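Local coordinates for protein Succinylglutamatedesuccinylase/aspartoacylase (Rhodobacter sphaeroides 2.4.1, PDB 3CDX) that probably hydrolyses amide or ester bonds as a metal-dependent enzyme of the succinylglutamate desuccinylase/aspartoacylase family, and binds a calcium ion at its metal site, at residues Arg172-Ala177 / Lys238-Ile243; Gly229-Leu234 / Thr249-Gly254. All coordinates share one frame; numbering follows the deposited sequence.

Interaction 1: residues Arg172-Ala177 / Lys238-Ile243; sequences RARTLA and KHMGVI
The imidazole of H239 reaches from the last turn of helix 223-239 to the exposed flank of helix 169-182, where one of its faces lies against the carbonyl oxygen of A177, with H239 CE1 3.8 Å from A177 O. The methyl of the same alanine is a little farther off, A177 CB standing 4.2 Å from H239 CE1. With CG anti to the backbone N (chi1 174°), the histidine is directed toward helix 169-182 and brings NE2 to a bridging water that lies in the ring plane. That water donates to R174 O at 2.6 Å and sits 2.7 Å from H239 NE2, so a backbone carbonyl of one helix is joined through solvent to a side chain of the other. Without the ring, as with an alanine here, the water would probably lose its second anchor and a gap would open beside A177. In the second touch the side chains of R174 and M240 cross at about a right angle: R174 is extended from CG to NE, M240 is bent at chi2 and chi3, and the methionine methyl CE meets R174 NH2 obliquely at 4.2 Å. No direct hydrogen bond joins the two segments, a worked example of a contact made by one bridging water and van der Waals touches. Just beyond, G241 takes a positive phi of 77° and ends the helix in a Schellman motif, with G241 N bonded back to K238 O at 3.0 Å. Around this surface contact, R174 also packs on V209 of strand 209-214, while T175 and L176 turn to M163 of strand 160-163; M240 leans on P54, and V242 pairs through its backbone with Q86, so the exit of helix 223-239 lies beside the loops that precede strands 55-60 and 87-92.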
ATOM      1  N   ARG A 172      29.466  28.978 -22.669  1.00 37.44           N
ATOM      2  CA  ARG A 172      28.778  29.741 -21.642  1.00 37.83           C
ATOM      3  C   ARG A 172      28.073  30.918 -22.283  1.00 37.76           C
ATOM      4  O   ARG A 172      26.896  31.177 -22.007  1.00 37.42           O
ATOM      5  CB  ARG A 172      29.758  30.231 -20.583  1.00 38.90           C
ATOM      6  CG  ARG A 172      29.052  30.742 -19.327  1.00 41.98           C
ATOM      7  CD  ARG A 172      29.981  30.865 -18.164  1.00 46.33           C
ATOM      8  NE  ARG A 172      30.992  31.888 -18.393  1.00 48.22           N
ATOM      9  CZ  ARG A 172      32.298  31.662 -18.305  1.00 50.55           C
ATOM     10  NH1 ARG A 172      32.748  30.452 -17.978  1.00 49.76           N
ATOM     11  NH2 ARG A 172      33.152  32.652 -18.520  1.00 52.09           N
ATOM     12  N   ALA A 173      28.790  31.600 -23.177  1.00 37.36           N
ATOM     13  CA  ALA A 173      28.223  32.703 -23.950  1.00 37.15           C
ATOM     14  C   ALA A 173      27.069  32.219 -24.802  1.00 36.85           C
ATOM     15  O   ALA A 173      26.034  32.894 -24.933  1.00 37.33           O
ATOM     16  CB  ALA A 173      29.289  33.333 -24.838  1.00 37.47           C
ATOM     17  N   ARG A 174      27.262  31.062 -25.424  1.00 36.01           N
ATOM     18  CA  ARG A 174      26.254  30.519 -26.306  1.00 35.73           C
ATOM     19  C   ARG A 174      24.987  30.127 -25.541  1.00 34.36           C
ATOM     20  O   ARG A 174      23.880  30.341 -26.020  1.00 34.04           O
ATOM     21  CB  ARG A 174      26.813  29.314 -27.030  1.00 36.55           C
ATOM     22  CG  ARG A 174      26.115  29.128 -28.332  1.00 41.41           C
ATOM     23  CD  ARG A 174      26.631  27.968 -29.138  1.00 47.52           C
ATOM     24  NE  ARG A 174      25.629  27.657 -30.152  1.00 51.52           N
ATOM     25  CZ  ARG A 174      25.505  26.476 -30.740  1.00 54.60           C
ATOM     26  NH1 ARG A 174      26.335  25.482 -30.411  1.00 54.94           N
ATOM     27  NH2 ARG A 174      24.544  26.284 -31.642  1.00 55.93           N
ATOM     28  N   THR A 175      25.166  29.539 -24.362  1.00 32.90           N
ATOM     29  CA  THR A 175      24.041  29.156 -23.506  1.00 31.99           C
ATOM     30  C   THR A 175      23.380  30.397 -22.878  1.00 31.38           C
ATOM     31  O   THR A 175      22.156  30.536 -22.933  1.00 30.92           O
ATOM     32  CB  THR A 175      24.439  28.113 -22.438  1.00 32.84           C
ATOM     33  OG1 THR A 175      25.215  27.059 -23.057  1.00 30.79           O
ATOM     34  CG2 THR A 175      23.154  27.537 -21.746  1.00 30.41           C
ATOM     35  N   LEU A 176      24.188  31.331 -22.373  1.00 30.79           N
ATOM     36  CA  LEU A 176      23.654  32.620 -21.868  1.00 30.36           C
ATOM     37  C   LEU A 176      22.780  33.344 -22.885  1.00 29.34           C
ATOM     38  O   LEU A 176      21.710  33.880 -22.558  1.00 28.85           O
ATOM     39  CB  LEU A 176      24.780  33.529 -21.400  1.00 29.79           C
ATOM     40  CG  LEU A 176      25.473  33.140 -20.087  1.00 32.47           C
ATOM     41  CD1 LEU A 176      26.754  33.953 -19.929  1.00 32.92           C
ATOM     42  CD2 LEU A 176      24.532  33.337 -18.887  1.00 33.61           C
ATOM     43  N   ALA A 177      23.209  33.299 -24.130  1.00 28.29           N
ATOM     44  CA  ALA A 177      22.486  33.951 -25.210  1.00 27.96           C
ATOM     45  C   ALA A 177      21.161  33.276 -25.499  1.00 27.48           C
ATOM     46  O   ALA A 177      20.194  33.935 -25.882  1.00 28.19           O
ATOM     47  CB  ALA A 177      23.336  33.958 -26.463  1.00 27.74           C
ATOM     48  N   LYS A 238      13.142  31.041 -32.893  1.00 30.07           N
ATOM     49  CA  LYS A 238      13.504  32.262 -33.605  1.00 31.20           C
ATOM     50  C   LYS A 238      15.002  32.547 -33.459  1.00 31.36           C
ATOM     51  O   LYS A 238      15.678  32.784 -34.460  1.00 31.64           O
ATOM     52  CB  LYS A 238      12.640  33.451 -33.136  1.00 30.79           C
ATOM     53  CG  LYS A 238      11.166  33.260 -33.491  1.00 29.73           C
ATOM     54  CD  LYS A 238      10.335  34.368 -32.915  1.00 30.94           C
ATOM     55  CE  LYS A 238       8.910  34.300 -33.422  1.00 32.12           C
ATOM     56  NZ  LYS A 238       8.046  35.185 -32.527  1.00 33.30           N
ATOM     57  N   HIS A 239      15.506  32.470 -32.222  1.00 31.52           N
ATOM     58  CA  HIS A 239      16.918  32.606 -31.917  1.00 31.59           C
ATOM     59  C   HIS A 239      17.753  31.652 -32.751  1.00 32.78           C
ATOM     60  O   HIS A 239      18.825  31.992 -33.230  1.00 32.70           O
ATOM     61  CB  HIS A 239      17.167  32.322 -30.446  1.00 31.78           C
ATOM     62  CG  HIS A 239      18.616  32.308 -30.058  1.00 30.83           C
ATOM     63  ND1 HIS A 239      19.382  33.452 -29.995  1.00 31.68           N
ATOM     64  CD2 HIS A 239      19.428  31.293 -29.676  1.00 32.57           C
ATOM     65  CE1 HIS A 239      20.611  33.145 -29.606  1.00 29.87           C
ATOM     66  NE2 HIS A 239      20.664  31.842 -29.394  1.00 34.08           N
ATOM     67  N   MET A 240      17.269  30.445 -32.939  1.00 32.37           N
ATOM     68  CA  MET A 240      18.115  29.479 -33.598  1.00 33.24           C
ATOM     69  C   MET A 240      17.983  29.554 -35.113  1.00 33.04           C
ATOM     70  O   MET A 240      18.702  28.844 -35.827  1.00 32.89           O
ATOM     71  CB  MET A 240      17.827  28.065 -33.074  1.00 32.10           C
ATOM     72  CG  MET A 240      18.281  27.884 -31.629  1.00 32.60           C
ATOM     73  SD  MET A 240      20.052  27.828 -31.296  1.00 27.28           S
ATOM     74  CE  MET A 240      20.421  26.312 -32.187  1.00 29.75           C
ATOM     75  N   GLY A 241      17.056  30.405 -35.574  1.00 33.39           N
ATOM     76  CA  GLY A 241      16.770  30.609 -36.997  1.00 32.99           C
ATOM     77  C   GLY A 241      15.955  29.510 -37.642  1.00 32.78           C
ATOM     78  O   GLY A 241      16.010  29.311 -38.861  1.00 32.80           O
ATOM     79  N   VAL A 242      15.176  28.792 -36.827  1.00 32.69           N
ATOM     80  CA  VAL A 242      14.363  27.660 -37.295  1.00 31.38           C
ATOM     81  C   VAL A 242      12.988  28.153 -37.777  1.00 32.37           C
ATOM     82  O   VAL A 242      12.405  27.595 -38.684  1.00 32.07           O
ATOM     83  CB  VAL A 242      14.261  26.546 -36.186  1.00 31.09           C
ATOM     84  CG1 VAL A 242      13.323  25.417 -36.579  1.00 28.39           C
ATOM     85  CG2 VAL A 242      15.634  26.012 -35.877  1.00 28.22           C
ATOM     86  N   ILE A 243      12.481  29.213 -37.157  1.00 33.24           N
ATOM     87  CA  ILE A 243      11.289  29.868 -37.644  1.00 35.09           C
ATOM     88  C   ILE A 243      11.565  31.362 -37.748  1.00 35.92           C
ATOM     89  O   ILE A 243      12.509  31.874 -37.148  1.00 34.69           O
ATOM     90  CB  ILE A 243      10.038  29.607 -36.736  1.00 35.14           C
ATOM     91  CG1 ILE A 243      10.109  30.453 -35.467  1.00 35.04           C
ATOM     92  CG2 ILE A 243       9.909  28.098 -36.409  1.00 34.74           C
ATOM     93  CD1 ILE A 243       8.957  30.259 -34.509  1.00 36.28           C
TER
HETATM   94  O   HOH W   1      22.772  30.597 -28.321  1.00 35.74           O

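Interaction 2: residues Gly229-Leu234 / Thr249-Gly254; sequences GKRGIL and TAQRGG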
ATOM      1  N   GLY A 229       6.508  30.295 -20.745  1.00 24.93           N
ATOM      2  CA  GLY A 229       6.944  29.076 -21.407  1.00 23.40           C
ATOM      3  C   GLY A 229       6.533  28.958 -22.860  1.00 23.14           C
ATOM      4  O   GLY A 229       7.347  28.597 -23.702  1.00 23.20           O
ATOM      5  N   LYS A 230       5.283  29.255 -23.181  1.00 23.53           N
ATOM      6  CA  LYS A 230       4.830  29.251 -24.573  1.00 23.12           C
ATOM      7  C   LYS A 230       5.650  30.237 -25.442  1.00 24.60           C
ATOM      8  O   LYS A 230       6.152  29.878 -26.525  1.00 25.04           O
ATOM      9  CB  LYS A 230       3.360  29.647 -24.663  1.00 24.01           C
ATOM     10  CG  LYS A 230       2.311  28.560 -24.296  1.00 25.01           C
ATOM     11  CD  LYS A 230       0.858  29.051 -24.603  1.00 23.42           C
ATOM     12  CE  LYS A 230      -0.132  27.890 -24.648  1.00 23.64           C
ATOM     13  NZ  LYS A 230      -1.541  28.235 -25.056  1.00 24.49           N
ATOM     14  N   ARG A 231       5.768  31.484 -24.985  1.00 25.02           N
ATOM     15  CA  ARG A 231       6.614  32.473 -25.690  1.00 25.56           C
ATOM     16  C   ARG A 231       8.097  32.022 -25.756  1.00 25.85           C
ATOM     17  O   ARG A 231       8.751  32.205 -26.758  1.00 25.92           O
ATOM     18  CB  ARG A 231       6.474  33.854 -25.042  1.00 24.95           C
ATOM     19  CG  ARG A 231       7.148  35.009 -25.819  1.00 25.76           C
ATOM     20  CD  ARG A 231       7.082  36.326 -25.085  1.00 24.84           C
ATOM     21  NE  ARG A 231       8.016  36.393 -23.974  1.00 29.24           N
ATOM     22  CZ  ARG A 231       8.218  37.484 -23.241  1.00 29.01           C
ATOM     23  NH1 ARG A 231       7.567  38.601 -23.517  1.00 32.93           N
ATOM     24  NH2 ARG A 231       9.092  37.473 -22.263  1.00 30.31           N
ATOM     25  N   GLY A 232       8.625  31.450 -24.675  1.00 26.47           N
ATOM     26  CA  GLY A 232      10.060  31.149 -24.617  1.00 26.00           C
ATOM     27  C   GLY A 232      10.491  30.138 -25.644  1.00 26.92           C
ATOM     28  O   GLY A 232      11.605  30.226 -26.178  1.00 26.38           O
ATOM     29  N   ILE A 233       9.635  29.146 -25.905  1.00 26.83           N
ATOM     30  CA  ILE A 233       9.992  28.125 -26.867  1.00 27.95           C
ATOM     31  C   ILE A 233       9.942  28.625 -28.309  1.00 29.09           C
ATOM     32  O   ILE A 233      10.789  28.234 -29.111  1.00 28.74           O
ATOM     33  CB  ILE A 233       9.252  26.757 -26.651  1.00 28.09           C
ATOM     34  CG1 ILE A 233       7.732  26.855 -26.838  1.00 27.59           C
ATOM     35  CG2 ILE A 233       9.608  26.191 -25.240  1.00 27.33           C
ATOM     36  CD1 ILE A 233       6.987  25.485 -26.660  1.00 26.56           C
ATOM     37  N   LEU A 234       8.966  29.483 -28.619  1.00 30.05           N
ATOM     38  CA  LEU A 234       8.931  30.198 -29.910  1.00 31.35           C
ATOM     39  C   LEU A 234      10.172  31.065 -30.081  1.00 30.79           C
ATOM     40  O   LEU A 234      10.816  30.998 -31.111  1.00 30.92           O
ATOM     41  CB  LEU A 234       7.703  31.108 -30.014  1.00 32.02           C
ATOM     42  CG  LEU A 234       6.349  30.469 -30.272  1.00 34.49           C
ATOM     43  CD1 LEU A 234       5.270  31.556 -30.167  1.00 39.17           C
ATOM     44  CD2 LEU A 234       6.301  29.763 -31.622  1.00 37.66           C
ATOM     45  N   THR A 249      11.048  39.636 -25.653  1.00 35.12           N
ATOM     46  CA  THR A 249      11.684  39.487 -24.349  1.00 34.26           C
ATOM     47  C   THR A 249      11.234  40.548 -23.348  1.00 34.47           C
ATOM     48  O   THR A 249      11.785  40.635 -22.241  1.00 34.12           O
ATOM     49  CB  THR A 249      13.227  39.520 -24.489  1.00 34.89           C
ATOM     50  OG1 THR A 249      13.647  40.792 -24.992  1.00 35.09           O
ATOM     51  CG2 THR A 249      13.745  38.412 -25.439  1.00 33.70           C
ATOM     52  N   ALA A 250      10.260  41.373 -23.749  1.00 34.20           N
ATOM     53  CA  ALA A 250       9.649  42.380 -22.880  1.00 34.76           C
ATOM     54  C   ALA A 250       9.054  41.667 -21.665  1.00 35.09           C
ATOM     55  O   ALA A 250       8.467  40.605 -21.791  1.00 33.65           O
ATOM     56  CB  ALA A 250       8.553  43.175 -23.638  1.00 34.41           C
ATOM     57  N   GLN A 251       9.238  42.250 -20.495  1.00 36.33           N
ATOM     58  CA  GLN A 251       8.789  41.633 -19.265  1.00 37.67           C
ATOM     59  C   GLN A 251       7.564  42.372 -18.776  1.00 39.30           C
ATOM     60  O   GLN A 251       7.382  43.567 -19.088  1.00 39.13           O
ATOM     61  CB  GLN A 251       9.910  41.659 -18.225  1.00 37.16           C
ATOM     62  CG  GLN A 251      11.188  40.956 -18.718  1.00 36.41           C
ATOM     63  CD  GLN A 251      10.957  39.488 -19.051  1.00 35.61           C
ATOM     64  OE1 GLN A 251      10.200  38.785 -18.365  1.00 36.44           O
ATOM     65  NE2 GLN A 251      11.579  39.025 -20.120  1.00 35.03           N
ATOM     66  N   ARG A 252       6.713  41.666 -18.041  1.00 40.26           N
ATOM     67  CA  ARG A 252       5.505  42.276 -17.498  1.00 42.10           C
ATOM     68  C   ARG A 252       5.848  43.503 -16.678  1.00 42.86           C
ATOM     69  O   ARG A 252       5.147  44.498 -16.724  1.00 43.65           O
ATOM     70  CB  ARG A 252       4.705  41.299 -16.617  1.00 41.94           C
ATOM     71  CG  ARG A 252       3.325  41.854 -16.278  1.00 40.62           C
ATOM     72  CD  ARG A 252       2.517  40.892 -15.452  1.00 43.18           C
ATOM     73  NE  ARG A 252       1.989  39.837 -16.286  1.00 41.79           N
ATOM     74  CZ  ARG A 252       0.857  39.908 -16.966  1.00 43.75           C
ATOM     75  NH1 ARG A 252       0.103  41.002 -16.906  1.00 44.91           N
ATOM     76  NH2 ARG A 252       0.477  38.872 -17.715  1.00 42.40           N
ATOM     77  N   GLY A 253       6.920  43.418 -15.904  1.00 44.09           N
ATOM     78  CA  GLY A 253       7.255  44.485 -14.975  1.00 45.37           C
ATOM     79  C   GLY A 253       7.880  45.666 -15.688  1.00 46.04           C
ATOM     80  O   GLY A 253       8.302  46.628 -15.046  1.00 46.75           O
ATOM     81  N   GLY A 254       7.968  45.583 -17.014  1.00 46.35           N
ATOM     82  CA  GLY A 254       8.567  46.662 -17.788  1.00 46.11           C
ATOM     83  C   GLY A 254       9.864  46.362 -18.508  1.00 45.82           C
ATOM     84  O   GLY A 254      10.048  46.821 -19.644  1.00 46.41           O
TER
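R231 reaches out from helix 223-239 to the carbonyl of A250, an arginine fastening the loop that leads into strand 259-271 to helix 223-239, in a protein with the catalytic domain of the succinylglutamate desuccinylase/aspartoacylase family, grouped with the zinc exopeptidases. The helical stretch illustrates how neighbouring positions divide their tasks. G229 comes first, its carbonyl accepting the helical bond from I233 N. K230 is directed to helix 68-79, where it packs on A72 and forms a long, weak ion pair with D75. R231 carries the contact. Its CG is anti to the backbone N (chi1 -171°) and the chain bends at chi3, setting the guanidinium end-on to A250 O, which lies at the edge of the group and in its plane. Both terminal nitrogens donate to this one oxygen: R231 NH1 makes the shorter, straighter bond, 2.8 Å to A250 O with an N-H...O angle of 162°, and lies in the carbonyl plane, whereas NH2, 3.2 Å from A250 O, comes from above that plane. One guanidinium face is approached by T249 CA, offset toward the rim, 3.9 Å from R231 NH2. The same NH2 also donates to G183 O, so the arginine ties two loops to the helix. I233 and L234 join K230 in facing helix 68-79, both packing on L76.

Across from the arginine, the loop has bonds of its own: T249 OG1 is hydrogen-bonded to A256 O, and a type I turn runs from Q251 to G254. R252 forms a salt bridge with E224. Q251, bent at chi2, sets its amide plane 83° from the guanidinium, and its NE2 shares G183 O with the arginine. That amide nitrogen, Q251 NE2, stands 3.6 Å from R231 NH2 and gives a weak bond to T249 O at 2.7 Å.

Overall arrangement
From the N terminus, the chain first passes 172-177 on helix 169-182, then runs through strands 186-189 and 209-214 into helix 223-239, whose segment 229-234 begins interaction 2. Residues 238-243, at the end of that helix, return to 172-177 and close the long loop of interaction 1; residues 249-254 then fold back on the helix and close the much shorter loop of interaction 2. The segments alternate, so the contacts cross. Their centres are about 15 Å apart, and they touch where I243 CD1 packs 3.9 Å from L234 O. Helix 223-239 thus ties helix 169-182 to the loop leading into strand 259-271.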